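Local structure of tyrosine--tRNA ligase (Aeropyrum pernix, 2CYA) at residues 5-8 with 9-12; 58-61 with 62-66; 124-127 with 128-132; 257-260 with 261-264; 265-268 with 269-272. The protein probably catalyses the two-step attachment of tyrosine to tRNA(Tyr), first activating tyrosine with ATP to Tyr-AMP and then transferring it to the acceptor end of the tRNA. All coordinates share one frame; numbering follows the deposited sequence.

Contact 1: 5-8 with 9-12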
loop_
_atom_site.group_PDB
_atom_site.type_symbol
_atom_site.label_atom_id
_atom_site.label_comp_id
_atom_site.label_asym_id
_atom_site.label_seq_id
_atom_site.Cartn_x
_atom_site.Cartn_y
_atom_site.Cartn_z
ATOM N N ASP A 5 15.069 -35.837 18.299
ATOM C CA ASP A 5 15.996 -34.703 18.304
ATOM C C ASP A 5 15.072 -33.498 18.175
ATOM O O ASP A 5 15.384 -32.375 18.593
ATOM C CB ASP A 5 16.942 -34.771 17.104
ATOM C CG ASP A 5 18.027 -33.711 17.158
ATOM O OD1 ASP A 5 17.708 -32.513 16.993
ATOM O OD2 ASP A 5 19.203 -34.079 17.377
ATOM N N VAL A 6 13.912 -33.781 17.593
ATOM C CA VAL A 6 12.866 -32.801 17.393
ATOM C C VAL A 6 12.332 -32.356 18.758
ATOM O O VAL A 6 11.981 -31.187 18.952
ATOM C CB VAL A 6 11.716 -33.425 16.569
ATOM C CG1 VAL A 6 10.474 -32.556 16.643
ATOM C CG2 VAL A 6 12.165 -33.614 15.123
ATOM N N GLU A 7 12.291 -33.294 19.704
ATOM C CA GLU A 7 11.777 -33.000 21.030
ATOM C C GLU A 7 12.544 -31.920 21.799
ATOM O O GLU A 7 11.932 -31.056 22.405
ATOM C CB GLU A 7 11.703 -34.274 21.859
ATOM C CG GLU A 7 10.621 -34.213 22.919
ATOM C CD GLU A 7 9.310 -33.655 22.366
ATOM O OE1 GLU A 7 8.881 -34.092 21.272
ATOM O OE2 GLU A 7 8.704 -32.782 23.029
ATOM N N GLU A 8 13.870 -31.955 21.772
ATOM C CA GLU A 8 14.637 -30.941 22.484
ATOM C C GLU A 8 14.526 -29.585 21.805
ATOM O O GLU A 8 14.343 -28.570 22.478
ATOM C CB GLU A 8 16.114 -31.335 22.601
ATOM C CG GLU A 8 16.366 -32.513 23.531
ATOM C CD GLU A 8 17.838 -32.701 23.856
ATOM O OE1 GLU A 8 18.399 -31.854 24.586
ATOM O OE2 GLU A 8 18.434 -33.688 23.375
ATOM N N ARG A 9 14.651 -29.565 20.479
ATOM C CA ARG A 9 14.542 -28.314 19.731
ATOM C C ARG A 9 13.178 -27.725 19.995
ATOM O O ARG A 9 13.051 -26.530 20.265
ATOM C CB ARG A 9 14.704 -28.545 18.232
ATOM C CG ARG A 9 16.072 -29.005 17.830
ATOM C CD ARG A 9 16.108 -29.318 16.361
ATOM N NE ARG A 9 16.159 -28.111 15.542
ATOM C CZ ARG A 9 16.069 -28.117 14.216
ATOM N NH1 ARG A 9 15.914 -29.268 13.571
ATOM N NH2 ARG A 9 16.166 -26.983 13.535
ATOM N N PHE A 10 12.157 -28.573 19.945
ATOM C CA PHE A 10 10.810 -28.108 20.178
ATOM C C PHE A 10 10.628 -27.488 21.561
ATOM O O PHE A 10 10.135 -26.359 21.667
ATOM C CB PHE A 10 9.796 -29.232 19.999
ATOM C CG PHE A 10 8.372 -28.805 20.265
ATOM C CD1 PHE A 10 7.612 -28.210 19.270
ATOM C CD2 PHE A 10 7.809 -28.965 21.527
ATOM C CE1 PHE A 10 6.308 -27.775 19.523
ATOM C CE2 PHE A 10 6.512 -28.536 21.798
ATOM C CZ PHE A 10 5.757 -27.938 20.793
ATOM N N ASN A 11 11.020 -28.203 22.621
ATOM C CA ASN A 11 10.846 -27.658 23.978
ATOM C C ASN A 11 11.646 -26.379 24.176
ATOM O O ASN A 11 11.255 -25.511 24.943
ATOM C CB ASN A 11 11.255 -28.666 25.050
ATOM C CG ASN A 11 10.340 -29.872 25.099
ATOM O OD1 ASN A 11 9.118 -29.752 25.008
ATOM N ND2 ASN A 11 10.932 -31.045 25.268
ATOM N N ARG A 12 12.770 -26.278 23.491
ATOM C CA ARG A 12 13.602 -25.095 23.586
ATOM C C ARG A 12 12.874 -23.909 22.929
ATOM O O ARG A 12 12.901 -22.796 23.440
ATOM C CB ARG A 12 14.936 -25.346 22.888
ATOM C CG ARG A 12 15.632 -24.087 22.395
ATOM C CD ARG A 12 17.038 -24.014 22.927
ATOM N NE ARG A 12 17.023 -23.892 24.383
ATOM C CZ ARG A 12 18.071 -24.141 25.162
ATOM N NH1 ARG A 12 19.221 -24.530 24.623
ATOM N NH2 ARG A 12 17.970 -23.995 26.479
#
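Asp5 turns CG away from its backbone N (chi1 -173°), while Arg9 keeps CG beside its own N (chi1 -66°), and the two side chains meet one helical turn apart. The touch is between the carboxylate and the aliphatic part of the arginine: Asp5 OD1 lies 3.6 Å from Arg9 CD. The carboxylate and guanidinium planes stand 78° apart. Their charged atoms do not meet, with Asp5 OD1 4.9 Å from Arg9 NE. The guanidinium instead runs on to the carbonyl O of Ala65, which takes a hydrogen bond from NE. An alanine in place of Arg9 would probably leave Ala65 O without this donor and uncover Leu30 and Ile36. Glu7 and Asn11 form the next pair. The bent chain of Glu7 carries OE2 to 3.6 Å from Asn11 ND2. Glu7 OE2 also approaches the Phe10 ring obliquely, 4.2 Å from CD2. Backbone bonds tie the turn together: Phe10 N to Val6 O at 2.8 Å, Asn11 N to Glu7 O at 3.0 Å and Arg12 N to Glu8 O at 3.0 Å. The Arg9 N to Asp5 O bond is weak. Helix 5-14 lays Val6, Arg9 and Phe10 on helix 23-32, where Lys27 makes a cation-pi contact with Phe10, and its Arg9 and Arg12 side chains reach Ala65, just after helix 51-64.

Contact 2: 58-61 with 62-66; sequences KVKD and LVEAG
Lys58 meets Leu62 through its aliphatic chain: Lys58 CD lies 3.8 Å from Leu62 CD1. The lysine is bent at chi2 (44°) and chi3, which curls NZ round toward Asp61, one turn further on. The same NZ bonds to the carbonyl oxygens of Ile13 and Arg15, in the last turn of helix 5-14 and just beyond it. Lys58 O accepts the backbone N of Leu62 at 2.9 Å. Val59 comes next, its O bonded to Val63 N at 3.0 Å. Its CG1 is 4.4 Å from Val63 CG2, and both valines rest on Phe69 of strand 68-73. This helix, 51-64, is the crossover of the beta-alpha-beta unit formed with strands 37-42 and 68-73, part of the Rossmann fold of class I synthetases. Lys60 extends past Glu64. Their side chains touch where Lys60 CE lies 3.2 Å from Glu64 OE2, but the charges stay apart, with NZ 4.2 Å from OE2. Lys60 NZ goes to Gly106 O instead. Glu64 CG packs over Lys60 O at 3.2 Å. Asp61 gives OD2 to a salt bridge with Lys58 NZ, though the position of OD2 is doubtful, and OD1 to Arg15. Its carbonyl O takes a weak bond from Ala65 N at 2.9 Å. Beyond it the helix ends in a Schellman motif: Gly66, with positive phi, sends its N to Val63 O, and Val67 N returns to Leu62 O.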
loop_
_atom_site.group_PDB
_atom_site.type_symbol
_atom_site.label_atom_id
_atom_site.label_comp_id
_atom_site.label_asym_id
_atom_site.label_seq_id
_atom_site.Cartn_x
_atom_site.Cartn_y
_atom_site.Cartn_z
ATOM N N LYS A 58 13.708 -15.216 23.573
ATOM C CA LYS A 58 13.117 -16.192 22.677
ATOM C C LYS A 58 13.935 -16.227 21.382
ATOM O O LYS A 58 14.124 -17.290 20.795
ATOM C CB LYS A 58 11.648 -15.855 22.417
ATOM C CG LYS A 58 10.846 -16.936 21.707
ATOM C CD LYS A 58 11.104 -18.357 22.252
ATOM C CE LYS A 58 10.810 -18.488 23.742
ATOM N NZ LYS A 58 11.108 -19.889 24.196
ATOM N N VAL A 59 14.437 -15.073 20.947
ATOM C CA VAL A 59 15.267 -15.039 19.748
ATOM C C VAL A 59 16.464 -15.937 20.047
ATOM O O VAL A 59 16.856 -16.775 19.231
ATOM C CB VAL A 59 15.756 -13.608 19.426
ATOM C CG1 VAL A 59 16.744 -13.644 18.261
ATOM C CG2 VAL A 59 14.553 -12.718 19.072
ATOM N N LYS A 60 17.039 -15.766 21.232
ATOM C CA LYS A 60 18.176 -16.592 21.641
ATOM C C LYS A 60 17.810 -18.075 21.554
ATOM O O LYS A 60 18.591 -18.858 21.025
ATOM C CB LYS A 60 18.614 -16.264 23.073
ATOM C CG LYS A 60 19.756 -17.168 23.559
ATOM C CD LYS A 60 20.396 -16.647 24.849
ATOM C CE LYS A 60 21.477 -17.613 25.356
ATOM N NZ LYS A 60 22.451 -16.967 26.293
ATOM N N ASP A 61 16.631 -18.460 22.056
ATOM C CA ASP A 61 16.204 -19.861 21.996
ATOM C C ASP A 61 16.098 -20.382 20.547
ATOM O O ASP A 61 16.599 -21.464 20.235
ATOM C CB ASP A 61 14.840 -20.083 22.674
ATOM C CG ASP A 61 14.879 -19.917 24.196
ATOM O OD1 ASP A 61 15.979 -19.853 24.761
ATOM O OD2 ASP A 61 13.797 -19.857 24.831
ATOM N N LEU A 62 15.430 -19.632 19.667
ATOM C CA LEU A 62 15.288 -20.062 18.273
ATOM C C LEU A 62 16.632 -20.254 17.600
ATOM O O LEU A 62 16.838 -21.242 16.895
ATOM C CB LEU A 62 14.440 -19.070 17.469
ATOM C CG LEU A 62 12.965 -19.456 17.429
ATOM C CD1 LEU A 62 12.393 -19.455 18.842
ATOM C CD2 LEU A 62 12.201 -18.482 16.551
ATOM N N VAL A 63 17.549 -19.318 17.821
ATOM C CA VAL A 63 18.882 -19.427 17.232
ATOM C C VAL A 63 19.605 -20.697 17.716
ATOM O O VAL A 63 20.243 -21.388 16.926
ATOM C CB VAL A 63 19.763 -18.205 17.602
ATOM C CG1 VAL A 63 21.235 -18.480 17.246
ATOM C CG2 VAL A 63 19.266 -16.964 16.871
ATOM N N GLU A 64 19.509 -20.999 19.008
ATOM C CA GLU A 64 20.187 -22.182 19.550
ATOM C C GLU A 64 19.469 -23.448 19.118
ATOM O O GLU A 64 20.019 -24.541 19.212
ATOM C CB GLU A 64 20.287 -22.104 21.090
ATOM C CG GLU A 64 21.038 -20.852 21.583
ATOM C CD GLU A 64 21.174 -20.758 23.107
ATOM O OE1 GLU A 64 20.281 -21.238 23.851
ATOM O OE2 GLU A 64 22.180 -20.172 23.558
ATOM N N ALA A 65 18.248 -23.299 18.623
ATOM C CA ALA A 65 17.481 -24.446 18.153
ATOM C C ALA A 65 17.702 -24.674 16.650
ATOM O O ALA A 65 17.003 -25.468 16.017
ATOM C CB ALA A 65 16.003 -24.243 18.461
ATOM N N GLY A 66 18.683 -23.981 16.077
ATOM C CA GLY A 66 18.965 -24.173 14.668
ATOM C C GLY A 66 18.207 -23.330 13.642
ATOM O O GLY A 66 18.443 -23.493 12.448
#

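Contact 3: 124-127 with 128-132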
loop_
_atom_site.group_PDB
_atom_site.type_symbol
_atom_site.label_atom_id
_atom_site.label_comp_id
_atom_site.label_asym_id
_atom_site.label_seq_id
_atom_site.Cartn_x
_atom_site.Cartn_y
_atom_site.Cartn_z
ATOM N N LYS A 124 10.968 -3.405 -5.476
ATOM C CA LYS A 124 9.656 -3.406 -6.105
ATOM C C LYS A 124 8.932 -4.721 -5.847
ATOM O O LYS A 124 7.707 -4.749 -5.684
ATOM C CB LYS A 124 9.789 -3.156 -7.612
ATOM C CG LYS A 124 10.412 -4.277 -8.433
ATOM C CD LYS A 124 10.562 -3.818 -9.896
ATOM C CE LYS A 124 10.634 -4.988 -10.873
ATOM N NZ LYS A 124 11.795 -5.866 -10.564
ATOM N N ASP A 125 9.681 -5.816 -5.789
ATOM C CA ASP A 125 9.049 -7.107 -5.536
ATOM C C ASP A 125 8.358 -7.150 -4.185
ATOM O O ASP A 125 7.366 -7.845 -4.022
ATOM C CB ASP A 125 10.069 -8.238 -5.641
ATOM C CG ASP A 125 10.534 -8.456 -7.070
ATOM O OD1 ASP A 125 9.772 -8.084 -7.992
ATOM O OD2 ASP A 125 11.643 -8.998 -7.269
ATOM N N TYR A 126 8.874 -6.402 -3.216
ATOM C CA TYR A 126 8.232 -6.378 -1.922
ATOM C C TYR A 126 6.847 -5.736 -2.071
ATOM O O TYR A 126 5.844 -6.291 -1.598
ATOM C CB TYR A 126 9.058 -5.581 -0.919
ATOM C CG TYR A 126 8.323 -5.326 0.366
ATOM C CD1 TYR A 126 8.149 -6.343 1.316
ATOM C CD2 TYR A 126 7.832 -4.058 0.655
ATOM C CE1 TYR A 126 7.510 -6.083 2.527
ATOM C CE2 TYR A 126 7.187 -3.789 1.848
ATOM C CZ TYR A 126 7.026 -4.795 2.785
ATOM O OH TYR A 126 6.374 -4.503 3.972
ATOM N N TRP A 127 6.790 -4.571 -2.728
ATOM C CA TRP A 127 5.504 -3.893 -2.916
ATOM C C TRP A 127 4.635 -4.741 -3.815
ATOM O O TRP A 127 3.424 -4.767 -3.675
ATOM C CB TRP A 127 5.716 -2.467 -3.469
ATOM C CG TRP A 127 6.456 -1.629 -2.457
ATOM C CD1 TRP A 127 7.787 -1.277 -2.490
ATOM C CD2 TRP A 127 5.961 -1.196 -1.185
ATOM N NE1 TRP A 127 8.144 -0.665 -1.308
ATOM C CE2 TRP A 127 7.042 -0.604 -0.491
ATOM C CE3 TRP A 127 4.703 -1.257 -0.558
ATOM C CZ2 TRP A 127 6.908 -0.074 0.804
ATOM C CZ3 TRP A 127 4.570 -0.729 0.729
ATOM C CH2 TRP A 127 5.670 -0.148 1.395
ATOM N N GLY A 128 5.266 -5.479 -4.720
ATOM C CA GLY A 128 4.500 -6.373 -5.571
ATOM C C GLY A 128 3.728 -7.363 -4.698
ATOM O O GLY A 128 2.565 -7.705 -5.005
ATOM N N LEU A 129 4.361 -7.817 -3.605
ATOM C CA LEU A 129 3.734 -8.765 -2.659
ATOM C C LEU A 129 2.679 -8.060 -1.832
ATOM O O LEU A 129 1.633 -8.628 -1.520
ATOM C CB LEU A 129 4.768 -9.372 -1.681
ATOM C CG LEU A 129 5.416 -10.734 -1.950
ATOM C CD1 LEU A 129 6.492 -11.015 -0.888
ATOM C CD2 LEU A 129 4.351 -11.825 -1.908
ATOM N N VAL A 130 2.955 -6.832 -1.423
ATOM C CA VAL A 130 1.952 -6.113 -0.659
ATOM C C VAL A 130 0.655 -6.041 -1.482
ATOM O O VAL A 130 -0.450 -6.146 -0.940
ATOM C CB VAL A 130 2.435 -4.701 -0.306
ATOM C CG1 VAL A 130 1.278 -3.867 0.186
ATOM C CG2 VAL A 130 3.516 -4.795 0.778
ATOM N N ILE A 131 0.789 -5.882 -2.794
ATOM C CA ILE A 131 -0.399 -5.818 -3.642
ATOM C C ILE A 131 -1.070 -7.183 -3.815
ATOM O O ILE A 131 -2.294 -7.305 -3.718
ATOM C CB ILE A 131 -0.061 -5.239 -5.023
ATOM C CG1 ILE A 131 0.312 -3.761 -4.865
ATOM C CG2 ILE A 131 -1.258 -5.377 -5.953
ATOM C CD1 ILE A 131 0.666 -3.097 -6.156
ATOM N N ARG A 132 -0.281 -8.214 -4.072
ATOM C CA ARG A 132 -0.863 -9.536 -4.223
ATOM C C ARG A 132 -1.566 -9.955 -2.928
ATOM O O ARG A 132 -2.640 -10.579 -2.954
ATOM C CB ARG A 132 0.223 -10.515 -4.640
ATOM C CG ARG A 132 0.631 -10.297 -6.098
ATOM C CD ARG A 132 1.942 -10.943 -6.411
ATOM N NE ARG A 132 2.010 -12.262 -5.807
ATOM C CZ ARG A 132 3.147 -12.867 -5.490
ATOM N NH1 ARG A 132 4.310 -12.257 -5.731
ATOM N NH2 ARG A 132 3.121 -14.065 -4.910
#
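Trp127 and Val130 run abreast, with Trp127 CE3 4.0 Å from Val130 CG2. That methyl also sits over one face of the Tyr126 ring. It is 4.2 Å from the ring centroid and 23° off the normal, a CH-pi contact shifted toward the rim near CE2 and CZ. Val130 has CG1 anti to its N (chi1 166°), which leaves CG2 beside the N and facing the two aromatic residues. Tyr126 CD2 in turn stands 3.7 Å above the plane of the Trp127 ring. The polar ends are held from outside: Tyr126 OH bonds to Asp172 OD1 and Met168 O, and Trp127 NE1 to Ala121 O. Backbone bonds fix the spacing. Val130 N reaches Tyr126 O at 2.9 Å, and Ile131 N reaches Trp127 O at 3.0 Å. Gly128 N bonds to Lys124 O at 2.7 Å, and a CB on this glycine would come tight against Asp125 O. Trp127 stacks on Trp127 of the second subunit and packs on its Trp76, so helix 124-135 forms part of the homodimer interface. Asp172, the partner of Tyr126, is a predicted tyrosine-binding residue. The arrangement is consistent with a second shell behind the tyrosine pocket of this class I synthetase.

Contact 4: 257-260 with 261-264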
loop_
_atom_site.group_PDB
_atom_site.type_symbol
_atom_site.label_atom_id
_atom_site.label_comp_id
_atom_site.label_asym_id
_atom_site.label_seq_id
_atom_site.Cartn_x
_atom_site.Cartn_y
_atom_site.Cartn_z
ATOM N N ILE A 257 14.224 1.526 39.606
ATOM C CA ILE A 257 13.685 0.172 39.603
ATOM C C ILE A 257 13.065 -0.207 40.962
ATOM O O ILE A 257 12.014 -0.842 41.017
ATOM C CB ILE A 257 14.782 -0.857 39.213
ATOM C CG1 ILE A 257 15.211 -0.626 37.759
ATOM C CG2 ILE A 257 14.260 -2.281 39.352
ATOM C CD1 ILE A 257 16.344 -1.538 37.302
ATOM N N ARG A 258 13.727 0.157 42.055
ATOM C CA ARG A 258 13.200 -0.131 43.388
ATOM C C ARG A 258 11.862 0.586 43.618
ATOM O O ARG A 258 10.927 0.011 44.190
ATOM C CB ARG A 258 14.197 0.313 44.459
ATOM C CG ARG A 258 15.277 -0.704 44.750
ATOM C CD ARG A 258 16.323 -0.160 45.688
ATOM N NE ARG A 258 17.485 -1.048 45.685
ATOM C CZ ARG A 258 18.734 -0.657 45.450
ATOM N NH1 ARG A 258 19.704 -1.555 45.463
ATOM N NH2 ARG A 258 19.016 0.622 45.227
ATOM N N ARG A 259 11.781 1.838 43.171
ATOM C CA ARG A 259 10.563 2.631 43.336
ATOM C C ARG A 259 9.416 2.047 42.513
ATOM O O ARG A 259 8.343 1.749 43.046
ATOM C CB ARG A 259 10.794 4.084 42.903
ATOM C CG ARG A 259 9.553 4.988 43.030
ATOM C CD ARG A 259 9.606 6.101 41.992
ATOM N NE ARG A 259 10.974 6.591 41.861
ATOM C CZ ARG A 259 11.600 6.825 40.710
ATOM N NH1 ARG A 259 12.853 7.261 40.734
ATOM N NH2 ARG A 259 10.992 6.629 39.547
ATOM N N LYS A 260 9.655 1.881 41.213
ATOM C CA LYS A 260 8.640 1.345 40.314
ATOM C C LYS A 260 8.130 -0.020 40.740
ATOM O O LYS A 260 6.936 -0.285 40.657
ATOM C CB LYS A 260 9.178 1.280 38.882
ATOM C CG LYS A 260 9.444 2.646 38.273
ATOM C CD LYS A 260 9.966 2.511 36.839
ATOM C CE LYS A 260 10.315 3.855 36.234
ATOM N NZ LYS A 260 10.622 3.683 34.780
ATOM N N ILE A 261 9.019 -0.896 41.189
ATOM C CA ILE A 261 8.581 -2.221 41.619
ATOM C C ILE A 261 7.834 -2.146 42.963
ATOM O O ILE A 261 6.815 -2.808 43.161
ATOM C CB ILE A 261 9.782 -3.179 41.744
ATOM C CG1 ILE A 261 10.416 -3.392 40.359
ATOM C CG2 ILE A 261 9.339 -4.493 42.365
ATOM C CD1 ILE A 261 9.461 -3.919 39.303
ATOM N N ARG A 262 8.342 -1.329 43.879
ATOM C CA ARG A 262 7.716 -1.162 45.189
ATOM C C ARG A 262 6.256 -0.697 45.034
ATOM O O ARG A 262 5.368 -1.182 45.719
ATOM C CB ARG A 262 8.527 -0.154 46.015
ATOM C CG ARG A 262 8.035 0.079 47.442
ATOM C CD ARG A 262 9.053 0.903 48.249
ATOM N NE ARG A 262 9.292 2.217 47.657
ATOM C CZ ARG A 262 10.476 2.658 47.236
ATOM N NH1 ARG A 262 11.561 1.897 47.336
ATOM N NH2 ARG A 262 10.571 3.869 46.697
ATOM N N LYS A 263 6.018 0.223 44.109
ATOM C CA LYS A 263 4.678 0.749 43.856
ATOM C C LYS A 263 3.823 -0.122 42.926
ATOM O O LYS A 263 2.654 0.180 42.686
ATOM C CB LYS A 263 4.788 2.141 43.230
ATOM C CG LYS A 263 5.415 3.206 44.120
ATOM C CD LYS A 263 5.478 4.529 43.368
ATOM C CE LYS A 263 5.841 5.689 44.291
ATOM N NZ LYS A 263 5.913 6.991 43.552
ATOM N N ALA A 264 4.400 -1.195 42.396
ATOM C CA ALA A 264 3.693 -2.063 41.450
ATOM C C ALA A 264 2.465 -2.826 41.952
ATOM O O ALA A 264 2.416 -3.279 43.090
ATOM C CB ALA A 264 4.681 -3.056 40.834
#
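Three backbone bonds join the two segments: Ile261 N to Ile257 O at 3.0 Å, Arg262 N to Arg258 O at 2.9 Å and Lys263 N to Arg259 O at 3.0 Å. On the buried side Ile257 and Ile261 lie alongside each other. Ile257 CG2 is 4.1 Å from Ile261 CG1. Both pack against helix 323-346, and Ile261 also meets Ile279 of helix 275-284. The outer side is basic. Arg262 folds back at chi3 (60°), and its guanidinium lies with one face over the backbone of the previous turn. Arg259 CA is 3.5 Å above that plane, and Arg258 O is on the same side. The NH2 end comes to 3.8 Å from Arg259 CB. The Arg259 and Arg262 guanidinium planes are 72° apart, so the two do not stack. Lys263 runs beside Arg259 in the same direction, with its CE 4.0 Å from Arg259 CG. Lys260 extends away into the protein. Its NZ has a salt bridge to Asp252 and hydrogen bonds to Ala247 O and Pro244 O. Arg259 pairs with Asp256 and Glu245, and Arg258 with Glu332. Across this turn, therefore, the basic side chains touch through carbon atoms and a guanidinium face. Acidic partners outside the turn probably offset much of the positive charge of Arg258, Arg259 and Lys260.

Contact 5: 265-268 with 269-272; sequences YCPA and KQVQ. With SO4 (sulfate ion), chain E.
Pro267 and Gln270 face each other across a type II beta turn in the loop between helices 254-262 and 275-284. The Gln270 side chain crosses the proline ring at a slant. Gln270 OE1 is 3.2 Å from Pro267 CB, and Gln270 CB is 3.4 Å from that same proline atom. CG of Gln270 lies opposite its backbone N (chi1 -163°), and the extended chain brings OE1 to the CB and CG side of the ring. Tyr265 also borders the proline, with Pro267 CG over one face of its ring, toward the rim. The tyrosine ring and the Gln270 amide are nearly perpendicular, 82° apart, and Tyr265 OH stays 4.1 Å from NE2. The amide is fixed at its nitrogen end, where NE2 gives a hydrogen bond to Gln272 O at 2.8 Å. An alanine at Gln270 would probably leave Gln272 O without this donor and expose the side of the proline ring. Pro267 O accepts Tyr316 OH, and Cys266 and Val271 rest on helices 275-284 and 309-317. A sulfate ion, probably from the crystallisation liquor, sits beside the backbone that leaves the turn: Val271 N bonds to its O3 at 2.8 Å, and Gln272 N reaches O4 weakly.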
loop_
_atom_site.group_PDB
_atom_site.type_symbol
_atom_site.label_atom_id
_atom_site.label_comp_id
_atom_site.label_asym_id
_atom_site.label_seq_id
_atom_site.Cartn_x
_atom_site.Cartn_y
_atom_site.Cartn_z
ATOM N N TYR A 265 1.483 -2.978 41.069
ATOM C CA TYR A 265 0.273 -3.726 41.388
ATOM C C TYR A 265 0.720 -5.157 41.671
ATOM O O TYR A 265 1.396 -5.764 40.847
ATOM C CB TYR A 265 -0.676 -3.702 40.193
ATOM C CG TYR A 265 -1.975 -4.448 40.393
ATOM C CD1 TYR A 265 -2.866 -4.085 41.411
ATOM C CD2 TYR A 265 -2.339 -5.486 39.536
ATOM C CE1 TYR A 265 -4.088 -4.735 41.560
ATOM C CE2 TYR A 265 -3.555 -6.140 39.675
ATOM C CZ TYR A 265 -4.426 -5.761 40.685
ATOM O OH TYR A 265 -5.626 -6.414 40.820
ATOM N N CYS A 266 0.351 -5.692 42.832
ATOM C CA CYS A 266 0.752 -7.045 43.207
ATOM C C CYS A 266 -0.211 -7.659 44.241
ATOM O O CYS A 266 0.140 -7.845 45.408
ATOM C CB CYS A 266 2.184 -6.999 43.758
ATOM S SG CYS A 266 2.918 -8.602 44.120
ATOM N N PRO A 267 -1.439 -8.000 43.809
ATOM C CA PRO A 267 -2.480 -8.593 44.659
ATOM C C PRO A 267 -2.009 -9.837 45.395
ATOM O O PRO A 267 -1.442 -10.742 44.790
ATOM C CB PRO A 267 -3.589 -8.925 43.669
ATOM C CG PRO A 267 -3.396 -7.926 42.594
ATOM C CD PRO A 267 -1.901 -7.931 42.413
ATOM N N ALA A 268 -2.259 -9.887 46.697
ATOM C CA ALA A 268 -1.855 -11.035 47.500
ATOM C C ALA A 268 -2.447 -12.323 46.938
ATOM O O ALA A 268 -3.586 -12.339 46.481
ATOM C CB ALA A 268 -2.304 -10.841 48.940
ATOM N N LYS A 269 -1.663 -13.396 46.968
ATOM C CA LYS A 269 -2.097 -14.706 46.479
ATOM C C LYS A 269 -2.612 -14.735 45.032
ATOM O O LYS A 269 -2.921 -15.805 44.505
ATOM C CB LYS A 269 -3.184 -15.275 47.403
ATOM C CG LYS A 269 -2.768 -15.470 48.860
ATOM C CD LYS A 269 -3.913 -16.095 49.677
ATOM C CE LYS A 269 -3.529 -16.299 51.145
ATOM N NZ LYS A 269 -4.631 -16.911 51.967
ATOM N N GLN A 270 -2.702 -13.575 44.385
ATOM C CA GLN A 270 -3.199 -13.519 43.013
ATOM C C GLN A 270 -2.081 -13.675 41.987
ATOM O O GLN A 270 -1.005 -13.086 42.132
ATOM C CB GLN A 270 -3.929 -12.198 42.767
ATOM C CG GLN A 270 -4.813 -12.213 41.534
ATOM C CD GLN A 270 -5.525 -10.894 41.298
ATOM O OE1 GLN A 270 -6.050 -10.283 42.228
ATOM N NE2 GLN A 270 -5.559 -10.456 40.045
ATOM N N VAL A 271 -2.341 -14.465 40.948
ATOM C CA VAL A 271 -1.362 -14.703 39.895
ATOM C C VAL A 271 -1.736 -14.000 38.594
ATOM O O VAL A 271 -0.881 -13.415 37.931
ATOM C CB VAL A 271 -1.198 -16.212 39.619
ATOM C CG1 VAL A 271 -0.290 -16.434 38.413
ATOM C CG2 VAL A 271 -0.607 -16.890 40.843
ATOM N N GLN A 272 -3.012 -14.041 38.240
ATOM C CA GLN A 272 -3.480 -13.408 37.010
ATOM C C GLN A 272 -3.397 -11.885 37.065
ATOM O O GLN A 272 -3.848 -11.264 38.022
ATOM C CB GLN A 272 -4.923 -13.837 36.724
ATOM C CG GLN A 272 -5.502 -13.240 35.451
ATOM C CD GLN A 272 -6.277 -14.261 34.627
ATOM O OE1 GLN A 272 -7.244 -14.864 35.107
ATOM N NE2 GLN A 272 -5.853 -14.461 33.376
HETATM S S SO4 E . -5.580 -16.108 40.104
HETATM O O1 SO4 E . -6.583 -17.155 40.578
HETATM O O2 SO4 E . -6.354 -14.807 39.880
HETATM O O3 SO4 E . -4.684 -15.887 41.176
HETATM O O4 SO4 E . -5.194 -16.531 38.803
#

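Contacts 2 and 3 are mostly buried, contact 4 is partly so, and contacts 1 and 5 lie at the surface. Contacts 1 and 2 join directly, tying helix 5-14 to the end of helix 51-64. Contacts 4 and 5 follow one another without a break, as a helix end and the loop after it, and both pack on helices 275-284 and 323-346. Contact 3 stands apart, with its centre about 47 Å from those of contacts 4 and 5, and alone meets the second subunit. Its chemistry is aromatic and aliphatic. Contacts 1, 2 and 4 mix charged side chains with apolar ones, and contact 5 relies on a proline and an amide.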